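Local coordinates for glutathione S-transferase (Vibrio parahaemolyticus, PDB 7MIQ), which probably catalyses the conjugation of glutathione to electrophilic substrates, as a dimeric glutathione S-transferase of the Gtt2 class, at residues A[14-18]-A[165-169]; A[17-21]-A[199-203]; A[22-26]-A[73-79]. One frame throughout, in Å; residues are numbered along the deposited sequence. Where two conformers were deposited one is given.

Contact 1: A[14-18]-A[165-169]; sequences RVSIF and ITGYI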
ATOM      1  N   ARG A  14      -2.127 -11.314 -10.006  1.00 15.83           N
ATOM      2  CA  ARG A  14      -1.193 -11.148  -8.897  1.00 13.06           C
ATOM      3  C   ARG A  14      -1.330 -12.291  -7.901  1.00 15.36           C
ATOM      4  O   ARG A  14      -0.328 -12.811  -7.394  1.00 16.36           O
ATOM      5  CB  ARG A  14      -1.419  -9.803  -8.205  1.00 15.23           C
ATOM      6  CG  ARG A  14      -1.006  -8.593  -9.034  1.00 15.46           C
ATOM      7  CD  ARG A  14      -1.358  -7.298  -8.318  1.00 18.84           C
ATOM      8  NE  ARG A  14      -0.411  -6.976  -7.256  1.00 15.14           N
ATOM      9  CZ  ARG A  14      -0.498  -5.906  -6.479  1.00 17.53           C
ATOM     10  NH1 ARG A  14      -1.500  -5.049  -6.593  1.00 19.24           N
ATOM     11  NH2 ARG A  14       0.444  -5.690  -5.565  1.00 16.59           N
ATOM     12  N   VAL A  15      -2.566 -12.703  -7.619  1.00 12.75           N
ATOM     13  CA  VAL A  15      -2.799 -13.808  -6.695  1.00 13.86           C
ATOM     14  C   VAL A  15      -2.459 -15.142  -7.344  1.00 14.90           C
ATOM     15  O   VAL A  15      -1.893 -16.032  -6.695  1.00 15.14           O
ATOM     16  CB  VAL A  15      -4.257 -13.775  -6.198  1.00 12.18           C
ATOM     17  CG1 VAL A  15      -4.555 -14.991  -5.315  1.00 13.44           C
ATOM     18  CG2 VAL A  15      -4.526 -12.478  -5.447  1.00 11.01           C
ATOM     19  N   SER A  16      -2.803 -15.307  -8.627  1.00 14.86           N
ATOM     20  CA  SER A  16      -2.569 -16.579  -9.310  1.00 15.07           C
ATOM     21  C   SER A  16      -1.086 -16.921  -9.363  1.00 16.13           C
ATOM     22  O   SER A  16      -0.700 -18.073  -9.131  1.00 16.98           O
ATOM     23  CB  SER A  16      -3.147 -16.538 -10.728  1.00 20.26           C
ATOM     24  OG  SER A  16      -4.562 -16.522 -10.713  1.00 26.67           O
ATOM     25  N   ILE A  17      -0.240 -15.940  -9.684  1.00 15.95           N
ATOM     26  CA  ILE A  17       1.198 -16.188  -9.745  1.00 13.91           C
ATOM     27  C   ILE A  17       1.739 -16.534  -8.362  1.00 15.42           C
ATOM     28  O   ILE A  17       2.548 -17.458  -8.206  1.00 12.77           O
ATOM     29  CB  ILE A  17       1.915 -14.966 -10.345  1.00 17.83           C
ATOM     30  CG1 ILE A  17       1.480 -14.751 -11.797  1.00 17.92           C
ATOM     31  CG2 ILE A  17       3.429 -15.122 -10.250  1.00 12.94           C
ATOM     32  CD1 ILE A  17       1.913 -13.399 -12.355  1.00 16.15           C
ATOM     33  N   PHE A  18       1.298 -15.797  -7.338  1.00 15.79           N
ATOM     34  CA  PHE A  18       1.728 -16.069  -5.969  1.00 16.42           C
ATOM     35  C   PHE A  18       1.349 -17.483  -5.546  1.00 17.45           C
ATOM     36  O   PHE A  18       2.162 -18.209  -4.961  1.00 13.91           O
ATOM     37  CB  PHE A  18       1.100 -15.037  -5.032  1.00 15.43           C
ATOM     38  CG  PHE A  18       1.679 -15.028  -3.644  1.00 14.71           C
ATOM     39  CD1 PHE A  18       1.266 -15.950  -2.696  1.00 15.27           C
ATOM     40  CD2 PHE A  18       2.614 -14.074  -3.281  1.00 15.36           C
ATOM     41  CE1 PHE A  18       1.791 -15.930  -1.412  1.00 16.78           C
ATOM     42  CE2 PHE A  18       3.144 -14.046  -2.000  1.00 15.41           C
ATOM     43  CZ  PHE A  18       2.734 -14.977  -1.065  1.00 15.20           C
ATOM     44  N   ILE A 165       6.757 -10.061  -8.201  1.00 12.66           N
ATOM     45  CA  ILE A 165       5.486 -10.330  -8.871  1.00 13.47           C
ATOM     46  C   ILE A 165       4.812  -9.018  -9.245  1.00 14.45           C
ATOM     47  O   ILE A 165       4.363  -8.822 -10.382  1.00 13.36           O
ATOM     48  CB  ILE A 165       4.572 -11.189  -7.977  1.00 14.70           C
ATOM     49  CG1 ILE A 165       5.260 -12.504  -7.605  1.00 12.35           C
ATOM     50  CG2 ILE A 165       3.238 -11.453  -8.671  1.00 14.32           C
ATOM     51  CD1 ILE A 165       4.452 -13.360  -6.654  1.00 11.86           C
ATOM     52  N   THR A 166       4.752  -8.091  -8.287  1.00 15.05           N
ATOM     53  CA  THR A 166       4.128  -6.795  -8.525  1.00 15.07           C
ATOM     54  C   THR A 166       4.901  -5.986  -9.561  1.00 13.07           C
ATOM     55  O   THR A 166       4.299  -5.321 -10.411  1.00 11.91           O
ATOM     56  CB  THR A 166       4.022  -6.038  -7.201  1.00 12.81           C
ATOM     57  OG1 THR A 166       3.178  -6.778  -6.309  1.00 14.75           O
ATOM     58  CG2 THR A 166       3.447  -4.644  -7.409  1.00 15.11           C
ATOM     59  N   GLY A 167       6.234  -6.033  -9.512  1.00 12.71           N
ATOM     60  CA  GLY A 167       7.018  -5.333 -10.519  1.00 12.90           C
ATOM     61  C   GLY A 167       6.787  -5.877 -11.916  1.00 13.72           C
ATOM     62  O   GLY A 167       6.718  -5.119 -12.888  1.00 14.31           O
ATOM     63  N   TYR A 168       6.668  -7.203 -12.033  1.00 12.89           N
ATOM     64  CA  TYR A 168       6.391  -7.832 -13.321  1.00 13.42           C
ATOM     65  C   TYR A 168       5.073  -7.335 -13.904  1.00 14.45           C
ATOM     66  O   TYR A 168       5.005  -6.982 -15.089  1.00 14.26           O
ATOM     67  CB  TYR A 168       6.394  -9.353 -13.142  1.00 12.87           C
ATOM     68  CG  TYR A 168       5.829 -10.188 -14.277  1.00 13.34           C
ATOM     69  CD1 TYR A 168       6.637 -10.619 -15.324  1.00 16.37           C
ATOM     70  CD2 TYR A 168       4.498 -10.590 -14.269  1.00 15.56           C
ATOM     71  CE1 TYR A 168       6.119 -11.407 -16.352  1.00 16.77           C
ATOM     72  CE2 TYR A 168       3.976 -11.371 -15.282  1.00 19.02           C
ATOM     73  CZ  TYR A 168       4.788 -11.778 -16.319  1.00 21.63           C
ATOM     74  OH  TYR A 168       4.254 -12.561 -17.317  1.00 19.44           O
ATOM     75  N   ILE A 169       4.023  -7.271 -13.081  1.00 13.37           N
ATOM     76  CA  ILE A 169       2.741  -6.745 -13.546  1.00 15.30           C
ATOM     77  C   ILE A 169       2.880  -5.280 -13.948  1.00 17.48           C
ATOM     78  O   ILE A 169       2.323  -4.847 -14.966  1.00 14.96           O
ATOM     79  CB  ILE A 169       1.656  -6.937 -12.466  1.00 15.47           C
ATOM     80  CG1 ILE A 169       1.402  -8.427 -12.214  1.00 12.69           C
ATOM     81  CG2 ILE A 169       0.360  -6.231 -12.866  1.00 15.54           C
ATOM     82  CD1 ILE A 169       0.882  -9.173 -13.425  1.00 14.86           C
TER
HETATM   83  O   HOH W   1       1.597  -8.808  -6.742  1.00 19.51           O

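Contact 2: A[17-21]-A[199-203]; sequences IFLKE and RDAFQ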
ATOM      1  N   ILE A  17      -0.240 -15.940  -9.684  1.00 15.95           N
ATOM      2  CA  ILE A  17       1.198 -16.188  -9.745  1.00 13.91           C
ATOM      3  C   ILE A  17       1.739 -16.534  -8.362  1.00 15.42           C
ATOM      4  O   ILE A  17       2.548 -17.458  -8.206  1.00 12.77           O
ATOM      5  CB  ILE A  17       1.915 -14.966 -10.345  1.00 17.83           C
ATOM      6  CG1 ILE A  17       1.480 -14.751 -11.797  1.00 17.92           C
ATOM      7  CG2 ILE A  17       3.429 -15.122 -10.250  1.00 12.94           C
ATOM      8  CD1 ILE A  17       1.913 -13.399 -12.355  1.00 16.15           C
ATOM      9  N   PHE A  18       1.298 -15.797  -7.338  1.00 15.79           N
ATOM     10  CA  PHE A  18       1.728 -16.069  -5.969  1.00 16.42           C
ATOM     11  C   PHE A  18       1.349 -17.483  -5.546  1.00 17.45           C
ATOM     12  O   PHE A  18       2.162 -18.209  -4.961  1.00 13.91           O
ATOM     13  CB  PHE A  18       1.100 -15.037  -5.032  1.00 15.43           C
ATOM     14  CG  PHE A  18       1.679 -15.028  -3.644  1.00 14.71           C
ATOM     15  CD1 PHE A  18       1.266 -15.950  -2.696  1.00 15.27           C
ATOM     16  CD2 PHE A  18       2.614 -14.074  -3.281  1.00 15.36           C
ATOM     17  CE1 PHE A  18       1.791 -15.930  -1.412  1.00 16.78           C
ATOM     18  CE2 PHE A  18       3.144 -14.046  -2.000  1.00 15.41           C
ATOM     19  CZ  PHE A  18       2.734 -14.977  -1.065  1.00 15.20           C
ATOM     20  N   LEU A  19       0.117 -17.894  -5.844  1.00 15.49           N
ATOM     21  CA  LEU A  19      -0.329 -19.232  -5.478  1.00 18.79           C
ATOM     22  C   LEU A  19       0.512 -20.299  -6.170  1.00 20.44           C
ATOM     23  O   LEU A  19       0.873 -21.310  -5.556  1.00 18.79           O
ATOM     24  CB  LEU A  19      -1.809 -19.390  -5.824  1.00 22.85           C
ATOM     25  CG  LEU A  19      -2.598 -20.486  -5.114  1.00 32.47           C
ATOM     26  CD1 LEU A  19      -2.426 -20.379  -3.608  1.00 20.15           C
ATOM     27  CD2 LEU A  19      -4.062 -20.380  -5.495  1.00 30.72           C
ATOM     28  N   LYS A  20       0.854 -20.083  -7.444  1.00 15.46           N
ATOM     29  CA  LYS A  20       1.713 -21.036  -8.140  1.00 21.03           C
ATOM     30  C   LYS A  20       3.107 -21.084  -7.527  1.00 18.58           C
ATOM     31  O   LYS A  20       3.694 -22.166  -7.401  1.00 21.40           O
ATOM     32  CB  LYS A  20       1.797 -20.693  -9.627  1.00 22.67           C
ATOM     33  CG  LYS A  20       0.642 -21.215 -10.461  1.00 34.85           C
ATOM     34  CD  LYS A  20       0.811 -20.828 -11.925  1.00 39.26           C
ATOM     35  CE  LYS A  20      -0.322 -21.373 -12.778  1.00 53.58           C
ATOM     36  NZ  LYS A  20      -0.239 -20.890 -14.186  1.00 58.77           N
ATOM     37  N   GLU A  21       3.660 -19.926  -7.146  1.00 15.50           N
ATOM     38  CA  GLU A  21       4.999 -19.898  -6.560  1.00 16.49           C
ATOM     39  C   GLU A  21       5.065 -20.751  -5.298  1.00 21.49           C
ATOM     40  O   GLU A  21       6.004 -21.531  -5.112  1.00 18.69           O
ATOM     41  CB  GLU A  21       5.420 -18.457  -6.253  1.00 16.06           C
ATOM     42  CG  GLU A  21       5.887 -17.641  -7.459  1.00 15.88           C
ATOM     43  CD  GLU A  21       7.245 -18.089  -7.993  1.00 22.35           C
ATOM     44  OE1 GLU A  21       7.972 -18.817  -7.279  1.00 21.21           O
ATOM     45  OE2 GLU A  21       7.587 -17.709  -9.129  1.00 17.27           O
ATOM     46  N   ARG A 199      10.352 -17.801 -14.939  1.00 23.68           N
ATOM     47  CA  ARG A 199       9.980 -18.680 -13.838  1.00 22.55           C
ATOM     48  C   ARG A 199       8.717 -19.463 -14.182  1.00 21.15           C
ATOM     49  O   ARG A 199       7.825 -18.970 -14.874  1.00 22.04           O
ATOM     50  CB  ARG A 199       9.760 -17.873 -12.555  1.00 17.24           C
ATOM     51  CG  ARG A 199      10.988 -17.121 -12.062  1.00 19.82           C
ATOM     52  CD  ARG A 199      10.661 -16.243 -10.846  1.00 19.14           C
ATOM     53  NE  ARG A 199      10.345 -17.035  -9.661  1.00 20.11           N
ATOM     54  CZ  ARG A 199      11.237 -17.417  -8.757  1.00 20.89           C
ATOM     55  NH1 ARG A 199      12.514 -17.087  -8.863  1.00 17.38           N
ATOM     56  NH2 ARG A 199      10.837 -18.147  -7.719  1.00 19.19           N
ATOM     57  N   ASP A 200       8.649 -20.700 -13.678  1.00 22.20           N
ATOM     58  CA  ASP A 200       7.520 -21.576 -13.996  1.00 21.75           C
ATOM     59  C   ASP A 200       6.186 -20.947 -13.606  1.00 24.02           C
ATOM     60  O   ASP A 200       5.192 -21.088 -14.328  1.00 23.38           O
ATOM     61  CB  ASP A 200       7.691 -22.928 -13.300  1.00 26.68           C
ATOM     62  CG  ASP A 200       8.844 -23.738 -13.869  1.00 46.86           C
ATOM     63  OD1 ASP A 200       9.213 -23.515 -15.043  1.00 44.34           O
ATOM     64  OD2 ASP A 200       9.378 -24.603 -13.144  1.00 55.70           O
ATOM     65  N   ALA A 201       6.140 -20.250 -12.468  1.00 22.91           N
ATOM     66  CA  ALA A 201       4.876 -19.694 -11.993  1.00 20.68           C
ATOM     67  C   ALA A 201       4.357 -18.574 -12.882  1.00 20.91           C
ATOM     68  O   ALA A 201       3.165 -18.254 -12.823  1.00 18.97           O
ATOM     69  CB  ALA A 201       5.030 -19.182 -10.561  1.00 19.21           C
ATOM     70  N   PHE A 202       5.216 -17.971 -13.697  1.00 17.67           N
ATOM     71  CA  PHE A 202       4.803 -16.884 -14.574  1.00 19.99           C
ATOM     72  C   PHE A 202       4.387 -17.366 -15.955  1.00 24.73           C
ATOM     73  O   PHE A 202       3.853 -16.573 -16.738  1.00 23.32           O
ATOM     74  CB  PHE A 202       5.932 -15.855 -14.697  1.00 18.70           C
ATOM     75  CG  PHE A 202       6.197 -15.092 -13.427  1.00 19.55           C
ATOM     76  CD1 PHE A 202       6.768 -15.719 -12.326  1.00 16.44           C
ATOM     77  CD2 PHE A 202       5.880 -13.749 -13.334  1.00 14.34           C
ATOM     78  CE1 PHE A 202       7.007 -15.017 -11.155  1.00 17.61           C
ATOM     79  CE2 PHE A 202       6.122 -13.042 -12.171  1.00 17.22           C
ATOM     80  CZ  PHE A 202       6.686 -13.676 -11.078  1.00 17.05           C
ATOM     81  N   GLN A 203       4.609 -18.637 -16.270  1.00 23.26           N
ATOM     82  CA  GLN A 203       4.172 -19.170 -17.550  1.00 32.02           C
ATOM     83  C   GLN A 203       2.650 -19.199 -17.603  1.00 29.66           C
ATOM     84  O   GLN A 203       1.983 -19.476 -16.601  1.00 32.38           O
ATOM     85  CB  GLN A 203       4.751 -20.567 -17.766  1.00 27.56           C
ATOM     86  CG  GLN A 203       6.241 -20.667 -17.455  1.00 32.22           C
ATOM     87  CD  GLN A 203       7.101 -19.841 -18.399  1.00 40.82           C
ATOM     88  OE1 GLN A 203       7.647 -18.801 -18.021  1.00 37.20           O
ATOM     89  NE2 GLN A 203       7.233 -20.309 -19.630  1.00 38.10           N
TER
HETATM   90  O   HOH W   2       0.697 -18.095 -14.302  1.00 42.58           O
HETATM   91  O   HOH W   3       8.271 -20.212 -10.322  1.00 21.00           O

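Contact 3: A[22-26]-A[73-79]; sequences IGGEV and LDEAFEN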
ATOM      1  N   ILE A  22       4.069 -20.622  -4.415  1.00 18.62           N
ATOM      2  CA  ILE A  22       4.116 -21.325  -3.136  1.00 21.00           C
ATOM      3  C   ILE A  22       3.558 -22.738  -3.222  1.00 24.33           C
ATOM      4  O   ILE A  22       3.578 -23.462  -2.216  1.00 22.20           O
ATOM      5  CB  ILE A  22       3.375 -20.532  -2.040  1.00 15.69           C
ATOM      6  CG1 ILE A  22       1.876 -20.448  -2.347  1.00 18.11           C
ATOM      7  CG2 ILE A  22       3.982 -19.140  -1.897  1.00 14.10           C
ATOM      8  CD1 ILE A  22       1.090 -19.691  -1.287  1.00 13.99           C
ATOM      9  N   GLY A  23       3.070 -23.158  -4.385  1.00 23.58           N
ATOM     10  CA  GLY A  23       2.599 -24.518  -4.542  1.00 25.56           C
ATOM     11  C   GLY A  23       1.245 -24.792  -3.938  1.00 25.10           C
ATOM     12  O   GLY A  23       0.954 -25.940  -3.588  1.00 29.52           O
ATOM     13  N   GLY A  24       0.404 -23.769  -3.802  1.00 21.23           N
ATOM     14  CA  GLY A  24      -0.920 -23.933  -3.250  1.00 19.30           C
ATOM     15  C   GLY A  24      -1.965 -24.111  -4.335  1.00 27.11           C
ATOM     16  O   GLY A  24      -1.758 -23.757  -5.493  1.00 28.54           O
ATOM     17  N   GLU A  25      -3.104 -24.673  -3.940  1.00 23.17           N
ATOM     18  CA  GLU A  25      -4.216 -24.904  -4.855  1.00 31.10           C
ATOM     19  C   GLU A  25      -5.509 -24.497  -4.168  1.00 31.11           C
ATOM     20  O   GLU A  25      -5.790 -24.950  -3.055  1.00 26.20           O
ATOM     21  CB  GLU A  25      -4.285 -26.371  -5.289  1.00 38.11           C
ATOM     22  CG  GLU A  25      -5.410 -26.677  -6.264  1.00 51.11           C
ATOM     23  CD  GLU A  25      -5.494 -28.150  -6.610  1.00 72.14           C
ATOM     24  OE1 GLU A  25      -4.721 -28.942  -6.030  1.00 88.40           O
ATOM     25  OE2 GLU A  25      -6.333 -28.516  -7.460  1.00 77.80           O
ATOM     26  N   VAL A  26      -6.302 -23.664  -4.845  0.89 27.05           N
ATOM     27  CA  VAL A  26      -7.554 -23.131  -4.313  0.89 27.85           C
ATOM     28  C   VAL A  26      -8.614 -23.201  -5.405  0.89 26.68           C
ATOM     29  O   VAL A  26      -8.341 -22.873  -6.564  0.89 28.48           O
ATOM     30  CB  VAL A  26      -7.389 -21.676  -3.819  0.89 23.57           C
ATOM     31  CG1 VAL A  26      -8.727 -21.101  -3.375  0.89 25.31           C
ATOM     32  CG2 VAL A  26      -6.375 -21.600  -2.687  0.89 23.86           C
ATOM     33  N   LEU A  73      -2.675 -16.574   2.095  1.00 13.40           N
ATOM     34  CA  LEU A  73      -2.280 -17.804   1.414  1.00 12.87           C
ATOM     35  C   LEU A  73      -0.855 -18.209   1.755  1.00 16.82           C
ATOM     36  O   LEU A  73      -0.544 -19.405   1.780  1.00 13.05           O
ATOM     37  CB  LEU A  73      -2.422 -17.637  -0.097  1.00 15.15           C
ATOM     38  CG  LEU A  73      -3.838 -17.424  -0.633  1.00 18.26           C
ATOM     39  CD1 LEU A  73      -3.792 -17.042  -2.115  1.00 17.32           C
ATOM     40  CD2 LEU A  73      -4.687 -18.662  -0.411  1.00 18.89           C
ATOM     41  N   ASP A  74       0.024 -17.233   2.001  1.00 16.73           N
ATOM     42  CA  ASP A  74       1.397 -17.551   2.387  1.00 14.81           C
ATOM     43  C   ASP A  74       1.425 -18.377   3.667  1.00 18.38           C
ATOM     44  O   ASP A  74       2.225 -19.311   3.797  1.00 17.03           O
ATOM     45  CB  ASP A  74       2.202 -16.260   2.555  1.00 13.96           C
ATOM     46  CG  ASP A  74       3.697 -16.514   2.713  1.00 18.57           C
ATOM     47  OD1 ASP A  74       4.239 -17.372   1.989  1.00 20.46           O
ATOM     48  OD2 ASP A  74       4.335 -15.837   3.544  1.00 18.63           O
ATOM     49  N   GLU A  75       0.549 -18.061   4.620  1.00 17.84           N
ATOM     50  CA  GLU A  75       0.474 -18.844   5.845  1.00 21.42           C
ATOM     51  C   GLU A  75      -0.378 -20.092   5.685  1.00 20.52           C
ATOM     52  O   GLU A  75      -0.190 -21.057   6.435  1.00 19.73           O
ATOM     53  CB  GLU A  75      -0.072 -17.985   6.986  1.00 19.47           C
ATOM     54  CG  GLU A  75       0.801 -16.791   7.317  1.00 24.28           C
ATOM     55  CD  GLU A  75       0.327 -16.044   8.545  1.00 21.44           C
ATOM     56  OE1 GLU A  75       0.049 -16.698   9.571  1.00 22.81           O
ATOM     57  OE2 GLU A  75       0.224 -14.803   8.481  1.00 18.50           O
ATOM     58  N   ALA A  76      -1.305 -20.097   4.724  1.00 17.80           N
ATOM     59  CA  ALA A  76      -2.160 -21.261   4.524  1.00 18.90           C
ATOM     60  C   ALA A  76      -1.402 -22.417   3.884  1.00 24.71           C
ATOM     61  O   ALA A  76      -1.684 -23.580   4.189  1.00 21.88           O
ATOM     62  CB  ALA A  76      -3.369 -20.886   3.669  1.00 16.08           C
ATOM     63  N   PHE A  77      -0.443 -22.127   3.007  1.00 19.11           N
ATOM     64  CA  PHE A  77       0.342 -23.155   2.324  1.00 20.10           C
ATOM     65  C   PHE A  77       1.804 -22.980   2.714  1.00 19.57           C
ATOM     66  O   PHE A  77       2.512 -22.151   2.133  1.00 22.88           O
ATOM     67  CB  PHE A  77       0.146 -23.075   0.811  1.00 16.13           C
ATOM     68  CG  PHE A  77      -1.279 -23.244   0.388  1.00 21.82           C
ATOM     69  CD1 PHE A  77      -1.849 -24.505   0.323  1.00 24.45           C
ATOM     70  CD2 PHE A  77      -2.058 -22.143   0.079  1.00 18.57           C
ATOM     71  CE1 PHE A  77      -3.169 -24.667  -0.050  1.00 25.62           C
ATOM     72  CE2 PHE A  77      -3.379 -22.296  -0.300  1.00 24.32           C
ATOM     73  CZ  PHE A  77      -3.935 -23.561  -0.364  1.00 27.33           C
ATOM     74  N   GLU A  78       2.249 -23.764   3.696  1.00 23.51           N
ATOM     75  CA  GLU A  78       3.628 -23.692   4.161  1.00 23.22           C
ATOM     76  C   GLU A  78       4.598 -23.869   3.000  1.00 30.11           C
ATOM     77  O   GLU A  78       4.439 -24.770   2.171  1.00 25.18           O
ATOM     78  CB  GLU A  78       3.879 -24.757   5.230  1.00 35.34           C
ATOM     79  CG  GLU A  78       5.298 -24.764   5.774  1.00 49.96           C
ATOM     80  CD  GLU A  78       5.468 -25.713   6.945  1.00 70.23           C
ATOM     81  OE1 GLU A  78       4.568 -26.549   7.173  1.00 60.51           O
ATOM     82  OE2 GLU A  78       6.503 -25.618   7.640  1.00 90.80           O
ATOM     83  N   ASN A  79       5.599 -22.993   2.940  1.00 26.24           N
ATOM     84  CA  ASN A  79       6.558 -22.975   1.847  1.00 22.00           C
ATOM     85  C   ASN A  79       7.826 -22.300   2.346  1.00 18.50           C
ATOM     86  O   ASN A  79       7.819 -21.619   3.374  1.00 22.08           O
ATOM     87  CB  ASN A  79       6.000 -22.237   0.627  1.00 20.71           C
ATOM     88  CG  ASN A  79       5.860 -20.746   0.872  1.00 20.01           C
ATOM     89  OD1 ASN A  79       6.783 -19.975   0.609  1.00 19.54           O
ATOM     90  ND2 ASN A  79       4.711 -20.334   1.394  1.00 17.10           N
TER

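Contact 1: A[14-18]-A[165-169]
I165 fills the middle of this interface between two helices, whose local axes approach to 10.4 Å with 135° between their N-to-C directions. Its CG2 meets I17 CG2 at 4.0 Å, and its CD1 lies 3.9 Å from F18 CD2. On one flank I17 CD1 reaches Y168 CE2 (4.1 Å) and I169 CD1 (4.5 Å), while the aliphatic part of R14 extends the apolar layer, R14 CG standing 4.0 Å from I169 CG1. Beyond this layer the R14 guanidinium donates from NH2 to T166 OG1 (3.0 Å), and water 1 accepts from R14 NE (2.8 Å) while bonding T166 OG1 (2.6 Å). R14 also forms a salt bridge with E102, T166 OG1 bonds H98, and Y168 OH bonds S205. The contact is thus a buried joint between the thioredoxin-like and all-helical domains of the GST fold: helix 10-22 faces helix 162-177, with helix 66-76 packing against R14, V15 and F18 and helix 88-114 closing over R14 and T166.

Contact 2: A[17-21]-A[199-203]
R199 opens the second segment with a bidentate salt bridge to E21: its NE donates to E21 OE2 at 2.9 Å and its NH2 to E21 OE1 at 3.0 Å, both nearly linear, so the carboxylate lies along the guanidinium edge. R199 also makes a cation-pi contact with F160, which E21 touches as well. D200 begins a short 3-10 turn, 200-202, that presents A201 to the helix; K20 and A201 are the nearest backbone pair, with CA atoms 5.2 Å apart. The small A201 side chain permits this approach, its CB lying 3.7 Å from K20 CB and 3.8 Å from I17 O. Water 3 donates to E21 OE2 (2.9 Å) and accepts from A201 N (3.0 Å). At F202 the CA-to-CB bond points away, yet the ring swings back so that I17 CG2 sits over its face, 3.7 Å from the centroid, in a CH-pi contact; the ring meets Y168 edge-to-face. Q203 takes part through its backbone: water 2 accepts from K20 NZ (2.9 Å) and donates to A201 O (2.9 Å) and Q203 O (3.0 Å). The arrangement is an interdomain contact of the GST fold, in which the chain between helices 187-196 and 207-210 of the C-terminal part packs back on helix 10-22 of the thioredoxin-like domain.

Contact 3: A[22-26]-A[73-79]
I22 and F77 bury the most surface here, I22 at the end of helix 10-22 and F77 just after helix 66-76. I22 CD1 lies against the last turn of helix 66-76, 3.5 Å from L73 O, 4.2 Å from L73 CB and 4.1 Å from F77 CB. One face of the F77 ring is covered by the backbone after I22: G24 CA stands 3.7 Å from its centroid, 12° off the normal, a CH-pi contact, and a CB on G24 would clash with F77 CD2. V26 CG2 meets the ring edge at F77 CE2 (3.9 Å) and also L73 CD2 (4.1 Å). N79 ND2 approaches I22 CG2 to 3.6 Å while donating to D74 OD1 (3.1 Å) and F77 O (2.9 Å), which ties the turn back to its own helix. G23, with positive phi, closes helix 10-22 in a Schellman motif. This turn carries the chain from helix 10-22 into strand 27-30, part of the beta-alpha-beta unit of the thioredoxin fold, and it packs here on the fold's C-terminal helix, 66-76.

In the fold
From the N terminus, strand 2-5 leads into helix 10-22, the shared element: contacts 1 and 2 both start on it and have I17 and F18 in common, and contact 3 begins at its end. Contact 3 closes the shortest loop, returning at 73-79 after the remaining strands, and lies wholly within the thioredoxin-like domain. Contact 1 closes a far longer one at helix 162-177, and contact 2 the longest at 199-203; contact 3 is nested inside both, while contacts 1 and 2 start from the same stretch of helix 10-22, contact 2 returning to it later in the chain. F202 packs on I165 and Y168, L19 on L73 and V26, and F18 on D74, so the three form a continuous run across both domains.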